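Local coordinates for aldo-keto reductase family 1, member B4 (Aldose reductase) (Schistosoma japonicum, PDB 4HBK), which probably reduces aldehydes such as aldoses to alcohols with NADPH, as an aldose reductase of the aldo/keto reductase family, at residues S45-P57 and L282-T294. Numbering follows the deposited sequence.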
loop_
_atom_site.group_PDB
_atom_site.type_symbol
_atom_site.label_atom_id
_atom_site.label_comp_id
_atom_site.label_asym_id
_atom_site.label_seq_id
_atom_site.Cartn_x
_atom_site.Cartn_y
_atom_site.Cartn_z
ATOM N N SER A 45 9.658 -8.313 9.702
ATOM C CA SER A 45 9.803 -8.472 8.253
ATOM C C SER A 45 8.486 -8.317 7.529
ATOM O O SER A 45 7.421 -8.643 8.067
ATOM C CB SER A 45 10.365 -9.848 7.915
ATOM O OG SER A 45 11.632 -10.010 8.528
ATOM N N ILE A 46 8.577 -7.861 6.284
ATOM C CA ILE A 46 7.413 -7.784 5.420
ATOM C C ILE A 46 7.695 -8.430 4.061
ATOM O O ILE A 46 8.693 -8.114 3.423
ATOM C CB ILE A 46 6.984 -6.311 5.225
ATOM C CG1 ILE A 46 5.749 -6.216 4.322
ATOM C CG2 ILE A 46 8.152 -5.488 4.683
ATOM C CD1 ILE A 46 5.128 -4.822 4.282
ATOM N N PRO A 47 6.808 -9.335 3.614
ATOM C CA PRO A 47 6.927 -10.012 2.315
ATOM C C PRO A 47 6.939 -9.023 1.157
ATOM O O PRO A 47 6.145 -8.083 1.148
ATOM C CB PRO A 47 5.667 -10.875 2.264
ATOM C CG PRO A 47 5.342 -11.137 3.716
ATOM C CD PRO A 47 5.646 -9.821 4.374
ATOM N N VAL A 48 7.829 -9.226 0.189
ATOM C CA VAL A 48 8.048 -8.210 -0.841
ATOM C C VAL A 48 6.952 -8.161 -1.908
ATOM O O VAL A 48 6.946 -7.262 -2.759
ATOM C CB VAL A 48 9.430 -8.355 -1.517
ATOM C CG1 VAL A 48 10.548 -8.023 -0.522
ATOM C CG2 VAL A 48 9.608 -9.748 -2.074
ATOM N N ILE A 49 6.043 -9.132 -1.886
ATOM C CA ILE A 49 4.848 -9.050 -2.726
ATOM C C ILE A 49 3.606 -9.357 -1.895
ATOM O O ILE A 49 3.631 -10.231 -1.028
ATOM C CB ILE A 49 4.900 -9.970 -3.988
ATOM C CG1 ILE A 49 3.653 -9.744 -4.860
ATOM C CG2 ILE A 49 5.021 -11.435 -3.593
ATOM C CD1 ILE A 49 3.703 -10.473 -6.224
ATOM N N GLY A 50 2.536 -8.609 -2.149
ATOM C CA GLY A 50 1.272 -8.831 -1.482
ATOM C C GLY A 50 0.135 -8.636 -2.458
ATOM O O GLY A 50 0.316 -8.005 -3.505
ATOM N N LEU A 51 -1.034 -9.186 -2.140
ATOM C CA LEU A 51 -2.214 -8.953 -2.963
ATOM C C LEU A 51 -2.810 -7.592 -2.646
ATOM O O LEU A 51 -3.146 -7.315 -1.494
ATOM C CB LEU A 51 -3.278 -10.029 -2.723
ATOM C CG LEU A 51 -4.587 -9.807 -3.490
ATOM C CD1 LEU A 51 -4.377 -10.130 -4.962
ATOM C CD2 LEU A 51 -5.728 -10.642 -2.922
ATOM N N GLY A 52 -2.930 -6.744 -3.661
ATOM C CA GLY A 52 -3.599 -5.469 -3.497
ATOM C C GLY A 52 -5.091 -5.667 -3.680
ATOM O O GLY A 52 -5.518 -6.394 -4.580
ATOM N N THR A 53 -5.891 -5.046 -2.822
ATOM C CA THR A 53 -7.334 -5.153 -2.953
ATOM C C THR A 53 -7.940 -3.791 -3.295
ATOM O O THR A 53 -7.300 -2.753 -3.153
ATOM C CB THR A 53 -7.992 -5.712 -1.677
ATOM O OG1 THR A 53 -7.681 -4.863 -0.564
ATOM C CG2 THR A 53 -7.503 -7.119 -1.388
ATOM N N TRP A 54 -9.174 -3.797 -3.770
ATOM C CA TRP A 54 -9.858 -2.546 -4.031
ATOM C C TRP A 54 -11.357 -2.792 -4.070
ATOM O O TRP A 54 -11.812 -3.925 -3.881
ATOM C CB TRP A 54 -9.337 -1.888 -5.316
ATOM C CG TRP A 54 -10.035 -2.296 -6.583
ATOM C CD1 TRP A 54 -11.070 -1.640 -7.196
ATOM C CD2 TRP A 54 -9.739 -3.433 -7.406
ATOM N NE1 TRP A 54 -11.437 -2.307 -8.344
ATOM C CE2 TRP A 54 -10.638 -3.410 -8.494
ATOM C CE3 TRP A 54 -8.806 -4.474 -7.325
ATOM C CZ2 TRP A 54 -10.626 -4.383 -9.494
ATOM C CZ3 TRP A 54 -8.798 -5.440 -8.319
ATOM C CH2 TRP A 54 -9.701 -5.385 -9.392
ATOM N N ASN A 55 -12.115 -1.724 -4.287
ATOM C CA ASN A 55 -13.562 -1.819 -4.344
ATOM C C ASN A 55 -14.001 -2.482 -5.649
ATOM O O ASN A 55 -14.651 -1.857 -6.489
ATOM C CB ASN A 55 -14.193 -0.428 -4.215
ATOM C CG ASN A 55 -15.660 -0.488 -3.812
ATOM O OD1 ASN A 55 -16.207 0.481 -3.287
ATOM N ND2 ASN A 55 -16.298 -1.638 -4.040
ATOM N N SER A 56 -13.631 -3.751 -5.804
ATOM C CA SER A 56 -13.991 -4.547 -6.970
ATOM C C SER A 56 -15.406 -5.099 -6.829
ATOM O O SER A 56 -15.956 -5.138 -5.722
ATOM C CB SER A 56 -13.004 -5.702 -7.125
ATOM O OG SER A 56 -12.927 -6.445 -5.924
ATOM N N PRO A 57 -15.995 -5.542 -7.952
ATOM C CA PRO A 57 -17.354 -6.100 -7.987
ATOM C C PRO A 57 -17.542 -7.165 -6.912
ATOM O O PRO A 57 -16.582 -7.861 -6.590
ATOM C CB PRO A 57 -17.430 -6.735 -9.375
ATOM C CG PRO A 57 -16.484 -5.928 -10.205
ATOM C CD PRO A 57 -15.349 -5.586 -9.277
ATOM N N LEU A 282 10.878 -4.595 -7.650
ATOM C CA LEU A 282 11.520 -5.435 -6.639
ATOM C C LEU A 282 13.038 -5.179 -6.551
ATOM O O LEU A 282 13.616 -5.134 -5.458
ATOM C CB LEU A 282 11.217 -6.914 -6.882
ATOM C CG LEU A 282 9.762 -7.342 -6.651
ATOM C CD1 LEU A 282 9.520 -8.752 -7.185
ATOM C CD2 LEU A 282 9.422 -7.272 -5.176
ATOM N N GLN A 283 13.678 -4.985 -7.700
ATOM C CA GLN A 283 15.123 -4.754 -7.717
ATOM C C GLN A 283 15.512 -3.352 -7.218
ATOM O O GLN A 283 16.681 -3.097 -6.922
ATOM C CB GLN A 283 15.722 -5.088 -9.089
ATOM C CG GLN A 283 15.606 -6.595 -9.401
ATOM C CD GLN A 283 16.339 -7.034 -10.656
ATOM O OE1 GLN A 283 16.023 -8.068 -11.231
ATOM N NE2 GLN A 283 17.324 -6.257 -11.080
ATOM N N ARG A 284 14.527 -2.462 -7.096
ATOM C CA ARG A 284 14.747 -1.193 -6.401
ATOM C C ARG A 284 14.476 -1.304 -4.889
ATOM O O ARG A 284 14.380 -0.299 -4.184
ATOM C CB ARG A 284 13.916 -0.067 -7.028
ATOM C CG ARG A 284 14.354 0.322 -8.443
ATOM C CD ARG A 284 13.446 1.409 -9.035
ATOM N NE ARG A 284 13.291 2.556 -8.135
ATOM C CZ ARG A 284 12.270 3.410 -8.178
ATOM N NH1 ARG A 284 11.306 3.252 -9.082
ATOM N NH2 ARG A 284 12.209 4.423 -7.309
ATOM N N LYS A 285 14.359 -2.537 -4.402
ATOM C CA LYS A 285 14.177 -2.822 -2.976
ATOM C C LYS A 285 12.812 -2.379 -2.460
ATOM O O LYS A 285 12.685 -1.928 -1.321
ATOM C CB LYS A 285 15.311 -2.207 -2.147
ATOM C CG LYS A 285 16.689 -2.558 -2.693
ATOM C CD LYS A 285 17.668 -2.940 -1.600
ATOM C CE LYS A 285 18.455 -1.737 -1.084
ATOM N NZ LYS A 285 19.699 -2.150 -0.333
ATOM N N LEU A 286 11.797 -2.524 -3.313
ATOM C CA LEU A 286 10.422 -2.143 -2.980
ATOM C C LEU A 286 9.582 -3.376 -2.687
ATOM O O LEU A 286 9.880 -4.470 -3.171
ATOM C CB LEU A 286 9.788 -1.380 -4.149
ATOM C CG LEU A 286 10.590 -0.154 -4.595
ATOM C CD1 LEU A 286 10.065 0.419 -5.899
ATOM C CD2 LEU A 286 10.582 0.921 -3.501
ATOM N N ILE A 287 8.548 -3.195 -1.874
ATOM C CA ILE A 287 7.470 -4.168 -1.758
ATOM C C ILE A 287 6.507 -3.844 -2.887
ATOM O O ILE A 287 6.430 -2.696 -3.308
ATOM C CB ILE A 287 6.730 -4.015 -0.416
ATOM C CG1 ILE A 287 7.668 -4.347 0.761
ATOM C CG2 ILE A 287 5.498 -4.885 -0.382
ATOM C CD1 ILE A 287 8.168 -3.126 1.511
ATOM N N VAL A 288 5.790 -4.832 -3.412
ATOM C CA VAL A 288 4.779 -4.531 -4.421
ATOM C C VAL A 288 3.436 -5.146 -4.050
ATOM O O VAL A 288 3.382 -6.274 -3.549
ATOM C CB VAL A 288 5.215 -4.984 -5.848
ATOM C CG1 VAL A 288 6.510 -4.272 -6.259
ATOM C CG2 VAL A 288 5.371 -6.505 -5.916
ATOM N N VAL A 289 2.358 -4.412 -4.310
ATOM C CA VAL A 289 1.016 -4.892 -4.006
ATOM C C VAL A 289 0.096 -4.729 -5.226
ATOM O O VAL A 289 -0.867 -3.964 -5.195
ATOM C CB VAL A 289 0.426 -4.192 -2.737
ATOM C CG1 VAL A 289 1.221 -4.592 -1.485
ATOM C CG2 VAL A 289 0.447 -2.681 -2.891
ATOM N N PRO A 290 0.388 -5.476 -6.310
ATOM C CA PRO A 290 -0.431 -5.407 -7.524
ATOM C C PRO A 290 -1.867 -5.833 -7.231
ATOM O O PRO A 290 -2.075 -6.883 -6.618
ATOM C CB PRO A 290 0.239 -6.423 -8.456
ATOM C CG PRO A 290 0.922 -7.375 -7.546
ATOM C CD PRO A 290 1.426 -6.514 -6.410
ATOM N N LYS A 291 -2.829 -5.018 -7.654
ATOM C CA LYS A 291 -4.250 -5.305 -7.470
ATOM C C LYS A 291 -4.774 -6.225 -8.575
ATOM O O LYS A 291 -4.524 -5.998 -9.756
ATOM C CB LYS A 291 -5.054 -4.003 -7.507
ATOM C CG LYS A 291 -4.595 -2.957 -6.512
ATOM C CD LYS A 291 -5.357 -1.633 -6.669
ATOM C CE LYS A 291 -4.925 -0.604 -5.614
ATOM N NZ LYS A 291 -5.864 -0.554 -4.467
ATOM N N SER A 292 -5.510 -7.259 -8.198
ATOM C CA SER A 292 -6.195 -8.066 -9.194
ATOM C C SER A 292 -7.286 -8.928 -8.579
ATOM O O SER A 292 -7.190 -9.347 -7.430
ATOM C CB SER A 292 -5.209 -8.937 -9.963
ATOM O OG SER A 292 -5.878 -9.612 -11.013
ATOM N N VAL A 293 -8.338 -9.165 -9.351
ATOM C CA VAL A 293 -9.342 -10.141 -8.968
ATOM C C VAL A 293 -9.444 -11.218 -10.043
ATOM O O VAL A 293 -10.263 -12.121 -9.933
ATOM C CB VAL A 293 -10.727 -9.506 -8.723
ATOM C CG1 VAL A 293 -10.712 -8.659 -7.439
ATOM C CG2 VAL A 293 -11.177 -8.691 -9.951
ATOM N N THR A 294 -8.599 -11.123 -11.071
ATOM C CA THR A 294 -8.541 -12.142 -12.125
ATOM C C THR A 294 -7.529 -13.234 -11.765
ATOM O O THR A 294 -6.339 -12.955 -11.635
ATOM C CB THR A 294 -8.124 -11.532 -13.469
ATOM O OG1 THR A 294 -8.904 -10.361 -13.733
ATOM C CG2 THR A 294 -8.337 -12.530 -14.594
HETATM O O HOH W 1 -8.099 -8.085 -4.859
#
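V288 N donates to V48 O (2.8 Å), and V288 O in turn accepts G50 N (2.9 Å) almost straight along its C=O. Further along, G52 N reaches P290 O from well above the carbonyl plane, at 3.1 Å. One bound water donates to both G52 O and S292 O. K291 stretches alongside G52, and a bend at its last torsion (chi4 -98°) turns NZ onto T53 O, 2.9 Å away. The same NZ is also hydrogen-bonded to Y82 OH, the predicted proton donor, which places this end of the contact beside the probable active site, near K111. Beyond it, W54 presents CE3 to K291 CB and CH2 to V293 CG2 (3.7 Å), while the backbone N of S292 lies at the ring edge, near its plane. S56 CB sits above one face of the indole, offset toward its rim. At the other end L282 CD2 packs on V48 CB (3.8 Å), I287 CD1 meets I46 CG2, and I49 CG1 rests against V288 CG2. The parallel pairing, bridged at I49-V288 and G52-K291, joins the first and last barrel strands, 51-52 and 287-288, closing the (beta/alpha)8 barrel; strand 75-77 continues the sheet beyond 51-52, strand 237-241 beyond 287-288, and helix 295-302 packs on I49, P290 and S292.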